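Local atomic coordinates of lipolytic enzyme (Clostridium thermocellum, PDB entry 2VPT), a protein that probably removes acetyl groups from xylan, being the catalytic domain, a family 3 carbohydrate esterase, of a larger cellulosomal enzyme. Residues N109-I114 with Q147-A152; D127-P132 with T170-D175; A140-I145 with V156-L161. One frame throughout, in Å; residues are numbered along the deposited sequence.

Interactions 1 and 2 lie on opposite sides of the centre of an SGNH-hydrolase domain, the second beside the probable catalytic site. Interactions 1 and 3 share helix 142-151 and have centres about 11 Å apart; Ile111 CD1 meets Ile145 CG2 at 4.0 Å between the two helices, while Phe158 of interaction 3 ties helix 142-151 to the sheet. Interaction 3 meets interaction 2, whose centre is about 19 Å away, through Asp127, whose N lies 3.3 Å from Val159 O in a probable hydrogen bond. Interaction 2 holds Asp175, the likely acid of a Ser-His-Asp triad; the centres of interactions 1 and 2 lie about 27 Å apart. The calcium ion is bound elsewhere, by Asp43, Phe44, Asp57 and Asp59.

Interaction 1. Residues N109-I114 with Q147-A152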
loop_
_atom_site.group_PDB
_atom_site.type_symbol
_atom_site.label_atom_id
_atom_site.label_comp_id
_atom_site.label_asym_id
_atom_site.label_seq_id
_atom_site.Cartn_x
_atom_site.Cartn_y
_atom_site.Cartn_z
ATOM N N ASN A 109 12.831 -9.021 22.329
ATOM C CA ASN A 109 11.802 -10.026 22.541
ATOM C C ASN A 109 11.170 -10.514 21.237
ATOM O O ASN A 109 10.832 -11.682 21.109
ATOM C CB ASN A 109 10.710 -9.507 23.494
ATOM C CG ASN A 109 11.209 -9.320 24.904
ATOM O OD1 ASN A 109 12.263 -9.849 25.283
ATOM N ND2 ASN A 109 10.471 -8.542 25.683
ATOM N N LEU A 110 10.986 -9.598 20.285
ATOM C CA LEU A 110 10.444 -9.974 18.982
ATOM C C LEU A 110 11.381 -10.918 18.226
ATOM O O LEU A 110 10.921 -11.870 17.623
ATOM C CB LEU A 110 10.135 -8.713 18.168
ATOM C CG LEU A 110 9.667 -8.945 16.722
ATOM C CD1 LEU A 110 8.428 -9.835 16.678
ATOM C CD2 LEU A 110 9.376 -7.602 16.080
ATOM N N ILE A 111 12.683 -10.664 18.279
ATOM C CA ILE A 111 13.667 -11.567 17.674
ATOM C C ILE A 111 13.542 -12.956 18.294
ATOM O O ILE A 111 13.458 -13.956 17.595
ATOM C CB ILE A 111 15.109 -11.019 17.823
ATOM C CG1 ILE A 111 15.286 -9.749 16.962
ATOM C CG2 ILE A 111 16.157 -12.092 17.459
ATOM C CD1 ILE A 111 16.493 -8.919 17.340
ATOM N N ASP A 112 13.500 -13.008 19.623
ATOM C CA ASP A 112 13.358 -14.291 20.318
ATOM C C ASP A 112 12.078 -15.004 19.909
ATOM O O ASP A 112 12.071 -16.208 19.680
ATOM C CB ASP A 112 13.339 -14.105 21.840
ATOM C CG ASP A 112 14.680 -13.651 22.410
ATOM O OD1 ASP A 112 15.688 -13.628 21.677
ATOM O OD2 ASP A 112 14.709 -13.311 23.616
ATOM N N GLN A 113 10.995 -14.241 19.809
ATOM C CA GLN A 113 9.699 -14.788 19.430
ATOM C C GLN A 113 9.712 -15.430 18.046
ATOM O O GLN A 113 9.169 -16.505 17.839
ATOM C CB GLN A 113 8.645 -13.682 19.472
ATOM C CG GLN A 113 7.244 -14.143 19.107
ATOM C CD GLN A 113 6.246 -12.988 19.085
ATOM O OE1 GLN A 113 6.505 -11.928 19.631
ATOM N NE2 GLN A 113 5.109 -13.197 18.451
ATOM N N ILE A 114 10.342 -14.756 17.092
ATOM C CA ILE A 114 10.460 -15.287 15.738
ATOM C C ILE A 114 11.134 -16.664 15.734
ATOM O O ILE A 114 10.639 -17.588 15.105
ATOM C CB ILE A 114 11.198 -14.280 14.811
ATOM C CG1 ILE A 114 10.302 -13.056 14.555
ATOM C CG2 ILE A 114 11.631 -14.951 13.492
ATOM C CD1 ILE A 114 11.008 -11.841 14.019
ATOM N N GLN A 147 23.978 -8.551 18.031
ATOM C CA GLN A 147 25.238 -9.245 18.322
ATOM C C GLN A 147 25.132 -10.211 19.507
ATOM O O GLN A 147 25.696 -11.299 19.464
ATOM C CB GLN A 147 26.364 -8.249 18.537
ATOM C CG GLN A 147 27.761 -8.886 18.540
ATOM C CD GLN A 147 28.116 -9.527 17.208
ATOM O OE1 GLN A 147 28.109 -8.869 16.161
ATOM N NE2 GLN A 147 28.413 -10.816 17.240
ATOM N N GLN A 148 24.393 -9.807 20.539
ATOM C CA GLN A 148 24.096 -10.649 21.715
ATOM C C GLN A 148 23.450 -11.984 21.310
ATOM O O GLN A 148 23.833 -13.047 21.786
ATOM C CB GLN A 148 23.180 -9.845 22.660
ATOM C CG GLN A 148 22.942 -10.336 24.093
ATOM C CD GLN A 148 22.359 -9.221 24.985
ATOM O OE1 GLN A 148 22.438 -8.031 24.649
ATOM N NE2 GLN A 148 21.788 -9.600 26.124
ATOM N N LYS A 149 22.494 -11.929 20.379
ATOM C CA LYS A 149 21.763 -13.119 19.951
ATOM C C LYS A 149 22.648 -13.981 19.050
ATOM O O LYS A 149 22.641 -15.208 19.140
ATOM C CB LYS A 149 20.507 -12.730 19.164
ATOM C CG LYS A 149 19.618 -11.664 19.791
ATOM C CD LYS A 149 18.537 -12.243 20.644
ATOM C CE LYS A 149 17.669 -11.135 21.224
ATOM N NZ LYS A 149 17.048 -11.559 22.491
ATOM N N ALA A 150 23.404 -13.328 18.173
ATOM C CA ALA A 150 24.317 -14.028 17.266
ATOM C C ALA A 150 25.408 -14.773 18.039
ATOM O O ALA A 150 25.736 -15.916 17.720
ATOM C CB ALA A 150 24.935 -13.053 16.298
ATOM N N ASN A 151 25.963 -14.121 19.054
ATOM C CA ASN A 151 26.988 -14.754 19.898
ATOM C C ASN A 151 26.468 -16.017 20.592
ATOM O O ASN A 151 27.244 -16.934 20.888
ATOM C CB ASN A 151 27.523 -13.755 20.934
ATOM C CG ASN A 151 28.359 -12.631 20.312
ATOM O OD1 ASN A 151 28.788 -12.704 19.157
ATOM N ND2 ASN A 151 28.603 -11.588 21.091
ATOM N N ALA A 152 25.162 -16.068 20.854
ATOM C CA ALA A 152 24.518 -17.243 21.461
ATOM C C ALA A 152 24.229 -18.382 20.475
ATOM O O ALA A 152 23.820 -19.474 20.886
ATOM C CB ALA A 152 23.239 -16.834 22.158
#
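Asp112 and Lys149 face each other from two neighbouring helices, 104-117 and 142-151, with their CA atoms 8.5 Å apart, a spacing that leaves side chains to bridge the gap. Both helices belong to the alpha/beta/alpha sandwich of the SGNH hydrolases. Lys149 does most of the bridging. Its chain bends at chi2 (-92°) and then runs on extended, which carries the ammonium group across to the other helix. On the way its aliphatic part passes obliquely across Ile111, with CD 4.0 Å from Ile111 CG2. The pairing suits both residues: a lysine has enough methylenes to cross an isoleucine and still reach a carboxylate nearer the solvent, while the branched Ile111 also packs on Leu123 and Val125 of the sheet beneath. At the more exposed level the two chains meet at about a right angle in a salt bridge. Ser108, one turn before Asp112, offers its OG to the same ammonium group, so the lysine is gripped twice by one helix, which should limit the swing of its end. Lys149 NZ reaches Asp112 OD1 at 2.6 Å, approaching on the syn side but 34° out of the carboxylate plane.

Interaction 2. Residues D127-P132 with T170-D175; sequences DYYPWP and TDISWD
Trp131 and Ile172 are brought together by two torsions: the indole CG stands anti to its own backbone N (chi1 -170°), reaching out from the loop, and the isoleucine folds its end back at chi2 (-56°), which leaves CG1 over the ring face and takes CD1 to the CG-CD1 side of the indole and on to Tyr129. The two side chains meet at about a right angle. Ile172 CG1 is 4.2 Å from the centroid of the five-membered ring and 19° off its normal, a CH-pi contact. The methyl beyond it, Ile172 CD1, lies 3.7 Å from Trp131 CD1 and also touches Tyr129, whose CE1 is 4.1 Å away. An isoleucine suits this place, since its CG1-CD1 arm extends past the branch and its methyl reaches both aromatic rings.

Tyr129 and Trp131 present their rings to the same partner because the chain folds sharply between them: Pro130 centres an inverse gamma turn, closed by Trp131 N to Tyr129 O at 2.8 Å. The polar edge of the indole is satisfied too, its NE1 being hydrogen-bonded to Gly176 O. Beyond Ile172, Ser173 makes an ST turn, its OG accepting from Asp175 N at 3.2 Å, and Asp175 OD2 is hydrogen-bonded to His178 ND1. Nearby, the ring of Trp174 meets that of His178 of the second subunit. The aromatic loop thus flanks the turn carrying Asp175 and His178, which with Ser14 probably form the catalytic triad, consistent with the Asp-x-x-His element of SGNH hydrolases.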
loop_
_atom_site.group_PDB
_atom_site.type_symbol
_atom_site.label_atom_id
_atom_site.label_comp_id
_atom_site.label_asym_id
_atom_site.label_seq_id
_atom_site.Cartn_x
_atom_site.Cartn_y
_atom_site.Cartn_z
ATOM N N ASP A 127 18.617 -1.420 10.872
ATOM C CA ASP A 127 18.381 -0.080 11.401
ATOM C C ASP A 127 17.840 0.854 10.301
ATOM O O ASP A 127 17.514 0.380 9.202
ATOM C CB ASP A 127 19.606 0.463 12.162
ATOM C CG ASP A 127 20.769 0.842 11.283
ATOM O OD1 ASP A 127 20.726 0.621 10.060
ATOM O OD2 ASP A 127 21.750 1.390 11.851
ATOM N N TYR A 128 17.694 2.144 10.590
ATOM C CA TYR A 128 17.071 3.101 9.684
ATOM C C TYR A 128 18.073 4.054 9.053
ATOM O O TYR A 128 19.114 4.378 9.621
ATOM C CB TYR A 128 16.006 3.925 10.435
ATOM C CG TYR A 128 14.764 3.148 10.784
ATOM C CD1 TYR A 128 13.602 3.329 10.072
ATOM C CD2 TYR A 128 14.746 2.235 11.843
ATOM C CE1 TYR A 128 12.446 2.627 10.393
ATOM C CE2 TYR A 128 13.604 1.529 12.155
ATOM C CZ TYR A 128 12.458 1.717 11.414
ATOM O OH TYR A 128 11.307 1.016 11.746
ATOM N N TYR A 129 17.734 4.527 7.860
ATOM C CA TYR A 129 18.396 5.701 7.304
ATOM C C TYR A 129 18.222 6.838 8.326
ATOM O O TYR A 129 17.242 6.871 9.066
ATOM C CB TYR A 129 17.811 6.060 5.931
ATOM C CG TYR A 129 16.318 6.262 5.922
ATOM C CD1 TYR A 129 15.775 7.525 6.084
ATOM C CD2 TYR A 129 15.443 5.179 5.783
ATOM C CE1 TYR A 129 14.410 7.724 6.100
ATOM C CE2 TYR A 129 14.072 5.364 5.803
ATOM C CZ TYR A 129 13.557 6.640 5.956
ATOM O OH TYR A 129 12.189 6.850 5.961
ATOM N N PRO A 130 19.185 7.754 8.406
ATOM C CA PRO A 130 19.201 8.743 9.500
ATOM C C PRO A 130 18.265 9.951 9.311
ATOM O O PRO A 130 18.714 11.108 9.290
ATOM C CB PRO A 130 20.668 9.171 9.521
ATOM C CG PRO A 130 21.053 9.115 8.085
ATOM C CD PRO A 130 20.371 7.878 7.542
ATOM N N TRP A 131 16.970 9.682 9.186
ATOM C CA TRP A 131 15.972 10.730 8.990
ATOM C C TRP A 131 14.629 10.247 9.517
ATOM O O TRP A 131 14.209 9.150 9.164
ATOM C CB TRP A 131 15.841 11.053 7.501
ATOM C CG TRP A 131 15.022 12.267 7.234
ATOM C CD1 TRP A 131 13.735 12.310 6.814
ATOM C CD2 TRP A 131 15.444 13.624 7.386
ATOM N NE1 TRP A 131 13.324 13.613 6.679
ATOM C CE2 TRP A 131 14.359 14.440 7.024
ATOM C CE3 TRP A 131 16.643 14.228 7.782
ATOM C CZ2 TRP A 131 14.427 15.840 7.058
ATOM C CZ3 TRP A 131 16.711 15.616 7.812
ATOM C CH2 TRP A 131 15.610 16.402 7.449
ATOM N N PRO A 132 13.976 11.025 10.405
ATOM C CA PRO A 132 14.453 12.254 11.037
ATOM C C PRO A 132 15.660 11.972 11.928
ATOM O O PRO A 132 15.893 10.824 12.307
ATOM C CB PRO A 132 13.254 12.705 11.881
ATOM C CG PRO A 132 12.490 11.482 12.137
ATOM C CD PRO A 132 12.647 10.641 10.912
ATOM N N THR A 170 18.000 14.209 -2.495
ATOM C CA THR A 170 17.685 13.143 -3.463
ATOM C C THR A 170 16.897 11.977 -2.852
ATOM O O THR A 170 16.094 11.337 -3.539
ATOM C CB THR A 170 18.964 12.551 -4.128
ATOM O OG1 THR A 170 19.817 11.950 -3.143
ATOM C CG2 THR A 170 19.748 13.640 -4.872
ATOM N N ASP A 171 17.132 11.706 -1.576
ATOM C CA ASP A 171 16.712 10.437 -0.979
ATOM C C ASP A 171 15.389 10.484 -0.234
ATOM O O ASP A 171 14.884 9.439 0.166
ATOM C CB ASP A 171 17.796 9.956 -0.015
ATOM C CG ASP A 171 19.127 9.717 -0.710
ATOM O OD1 ASP A 171 19.144 9.636 -1.955
ATOM O OD2 ASP A 171 20.152 9.580 -0.011
ATOM N N ILE A 172 14.848 11.679 -0.023
ATOM C CA ILE A 172 13.581 11.859 0.682
ATOM C C ILE A 172 12.483 12.288 -0.279
ATOM O O ILE A 172 12.686 13.140 -1.141
ATOM C CB ILE A 172 13.728 12.870 1.836
ATOM C CG1 ILE A 172 14.694 12.322 2.897
ATOM C CG2 ILE A 172 12.365 13.196 2.471
ATOM C CD1 ILE A 172 14.321 10.932 3.477
ATOM N N SER A 173 11.315 11.674 -0.126
ATOM C CA SER A 173 10.186 11.914 -1.003
ATOM C C SER A 173 9.518 13.261 -0.738
ATOM O O SER A 173 9.871 13.983 0.188
ATOM C CB SER A 173 9.148 10.804 -0.811
ATOM O OG SER A 173 8.396 11.027 0.365
ATOM N N TRP A 174 8.540 13.568 -1.575
ATOM C CA TRP A 174 7.705 14.757 -1.427
ATOM C C TRP A 174 7.039 14.915 -0.050
ATOM O O TRP A 174 6.693 16.032 0.338
ATOM C CB TRP A 174 6.620 14.750 -2.513
ATOM C CG TRP A 174 5.782 13.517 -2.463
ATOM C CD1 TRP A 174 6.032 12.319 -3.080
ATOM C CD2 TRP A 174 4.570 13.342 -1.730
ATOM N NE1 TRP A 174 5.049 11.412 -2.769
ATOM C CE2 TRP A 174 4.136 12.015 -1.946
ATOM C CE3 TRP A 174 3.808 14.177 -0.909
ATOM C CZ2 TRP A 174 2.975 11.509 -1.375
ATOM C CZ3 TRP A 174 2.652 13.672 -0.347
ATOM C CH2 TRP A 174 2.249 12.351 -0.582
ATOM N N ASP A 175 6.836 13.824 0.696
ATOM C CA ASP A 175 6.214 13.937 2.027
ATOM C C ASP A 175 7.172 14.380 3.141
ATOM O O ASP A 175 6.746 14.605 4.285
ATOM C CB ASP A 175 5.423 12.660 2.409
ATOM C CG ASP A 175 6.299 11.478 2.835
ATOM O OD1 ASP A 175 7.514 11.632 3.081
ATOM O OD2 ASP A 175 5.727 10.363 2.940
#

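Interaction 3. Residues A140-I145 with V156-L161; sequences AVIPGI and VYFVKL
Ile142 and Pro143, near the beginning of helix 142-151, close on the ring of Phe158 in the edge strand 156-159; the CA atoms of Pro143 and Phe158 are only 6.4 Å apart. The tight part is on the buried side, where Ile142 CG2 comes obliquely to the ring at 3.7 Å from Phe158 CE1. Ile142 is also in touch with Leu107, so this branched residue packs between helix 104-117 and Phe158 of the sheet. The looser, solvent side belongs to the partly exposed Pro143, which lies alongside the phenylalanine, pointing the same way; its CG is 4.3 Å from the ring centroid, 28° off the normal, an off-centre CH-pi contact. A proline fits early in a helix, where its missing N-H costs nothing, and its compact puckered ring sets CB over one face of the Phe158 ring, toward the rim. With CG anti to the backbone N (chi1 178°), Phe158 stands up toward the helix, while Lys160 N covers the opposite face at 4.1 Å above the plane. Helix 142-151 leads through a short loop into strand 156-159, which pairs in parallel with strand 122-126, as in the beta-alpha-beta crossovers of the SGNH fold.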
loop_
_atom_site.group_PDB
_atom_site.type_symbol
_atom_site.label_atom_id
_atom_site.label_comp_id
_atom_site.label_asym_id
_atom_site.label_seq_id
_atom_site.Cartn_x
_atom_site.Cartn_y
_atom_site.Cartn_z
ATOM N N ALA A 140 21.200 3.389 17.362
ATOM C CA ALA A 140 22.333 3.087 18.228
ATOM C C ALA A 140 22.192 1.777 18.971
ATOM O O ALA A 140 23.191 1.102 19.220
ATOM C CB ALA A 140 22.550 4.219 19.229
ATOM N N VAL A 141 20.980 1.413 19.383
ATOM C CA VAL A 141 20.796 0.214 20.215
ATOM C C VAL A 141 20.743 -1.106 19.449
ATOM O O VAL A 141 20.935 -2.172 20.028
ATOM C CB VAL A 141 19.543 0.311 21.133
ATOM C CG1 VAL A 141 19.563 1.632 21.926
ATOM C CG2 VAL A 141 18.245 0.150 20.354
ATOM N N ILE A 142 20.508 -1.055 18.139
ATOM C CA ILE A 142 20.213 -2.271 17.394
ATOM C C ILE A 142 21.413 -3.221 17.213
ATOM O O ILE A 142 21.266 -4.414 17.425
ATOM C CB ILE A 142 19.549 -1.916 16.051
ATOM C CG1 ILE A 142 18.196 -1.235 16.309
ATOM C CG2 ILE A 142 19.339 -3.182 15.204
ATOM C CD1 ILE A 142 17.518 -0.690 15.066
ATOM N N PRO A 143 22.599 -2.693 16.826
ATOM C CA PRO A 143 23.713 -3.637 16.624
ATOM C C PRO A 143 24.053 -4.510 17.837
ATOM O O PRO A 143 24.375 -5.684 17.693
ATOM C CB PRO A 143 24.893 -2.734 16.271
ATOM C CG PRO A 143 24.354 -1.422 15.972
ATOM C CD PRO A 143 22.970 -1.314 16.486
ATOM N N GLY A 144 23.990 -3.931 19.039
ATOM C CA GLY A 144 24.294 -4.688 20.244
ATOM C C GLY A 144 23.280 -5.768 20.553
ATOM O O GLY A 144 23.628 -6.856 21.001
ATOM N N ILE A 145 22.005 -5.480 20.276
ATOM C CA ILE A 145 20.957 -6.459 20.479
ATOM C C ILE A 145 21.180 -7.643 19.535
ATOM O O ILE A 145 21.108 -8.804 19.931
ATOM C CB ILE A 145 19.550 -5.856 20.229
ATOM C CG1 ILE A 145 19.197 -4.849 21.332
ATOM C CG2 ILE A 145 18.504 -6.936 20.157
ATOM C CD1 ILE A 145 18.154 -3.842 20.898
ATOM N N VAL A 156 20.907 -14.710 13.239
ATOM C CA VAL A 156 20.412 -13.334 13.108
ATOM C C VAL A 156 21.571 -12.417 12.727
ATOM O O VAL A 156 22.683 -12.531 13.275
ATOM C CB VAL A 156 19.684 -12.852 14.393
ATOM C CG1 VAL A 156 20.622 -12.879 15.614
ATOM C CG2 VAL A 156 19.069 -11.468 14.197
ATOM N N TYR A 157 21.323 -11.514 11.784
ATOM C CA TYR A 157 22.357 -10.708 11.160
ATOM C C TYR A 157 21.875 -9.280 11.040
ATOM O O TYR A 157 20.707 -9.045 10.734
ATOM C CB TYR A 157 22.681 -11.276 9.762
ATOM C CG TYR A 157 23.050 -12.737 9.824
ATOM C CD1 TYR A 157 24.353 -13.124 10.132
ATOM C CD2 TYR A 157 22.099 -13.730 9.633
ATOM C CE1 TYR A 157 24.696 -14.466 10.219
ATOM C CE2 TYR A 157 22.431 -15.083 9.719
ATOM C CZ TYR A 157 23.731 -15.438 10.022
ATOM O OH TYR A 157 24.079 -16.776 10.114
ATOM N N PHE A 158 22.769 -8.334 11.280
ATOM C CA PHE A 158 22.475 -6.914 11.249
ATOM C C PHE A 158 22.657 -6.360 9.846
ATOM O O PHE A 158 23.641 -6.639 9.166
ATOM C CB PHE A 158 23.405 -6.181 12.238
ATOM C CG PHE A 158 23.243 -4.688 12.267
ATOM C CD1 PHE A 158 22.009 -4.094 12.499
ATOM C CD2 PHE A 158 24.337 -3.869 12.101
ATOM C CE1 PHE A 158 21.894 -2.719 12.533
ATOM C CE2 PHE A 158 24.223 -2.502 12.145
ATOM C CZ PHE A 158 22.995 -1.923 12.357
ATOM N N VAL A 159 21.701 -5.555 9.411
ATOM C CA VAL A 159 21.757 -4.860 8.137
ATOM C C VAL A 159 21.829 -3.371 8.431
ATOM O O VAL A 159 20.862 -2.757 8.900
ATOM C CB VAL A 159 20.539 -5.197 7.262
ATOM C CG1 VAL A 159 20.588 -4.400 5.952
ATOM C CG2 VAL A 159 20.469 -6.716 7.018
ATOM N N LYS A 160 23.002 -2.792 8.197
ATOM C CA LYS A 160 23.245 -1.404 8.561
ATOM C C LYS A 160 22.758 -0.432 7.492
ATOM O O LYS A 160 23.542 0.209 6.800
ATOM C CB LYS A 160 24.745 -1.193 8.830
ATOM C CG LYS A 160 25.057 0.126 9.518
ATOM C CD LYS A 160 26.527 0.257 9.880
ATOM C CE LYS A 160 26.931 1.680 10.122
ATOM N NZ LYS A 160 28.259 1.754 10.804
ATOM N N LEU A 161 21.442 -0.293 7.374
ATOM C CA LEU A 161 20.872 0.681 6.454
ATOM C C LEU A 161 21.323 2.109 6.748
ATOM O O LEU A 161 21.347 2.971 5.855
ATOM C CB LEU A 161 19.339 0.594 6.439
ATOM C CG LEU A 161 18.756 -0.764 6.027
ATOM C CD1 LEU A 161 17.246 -0.719 6.002
ATOM C CD2 LEU A 161 19.302 -1.214 4.671
#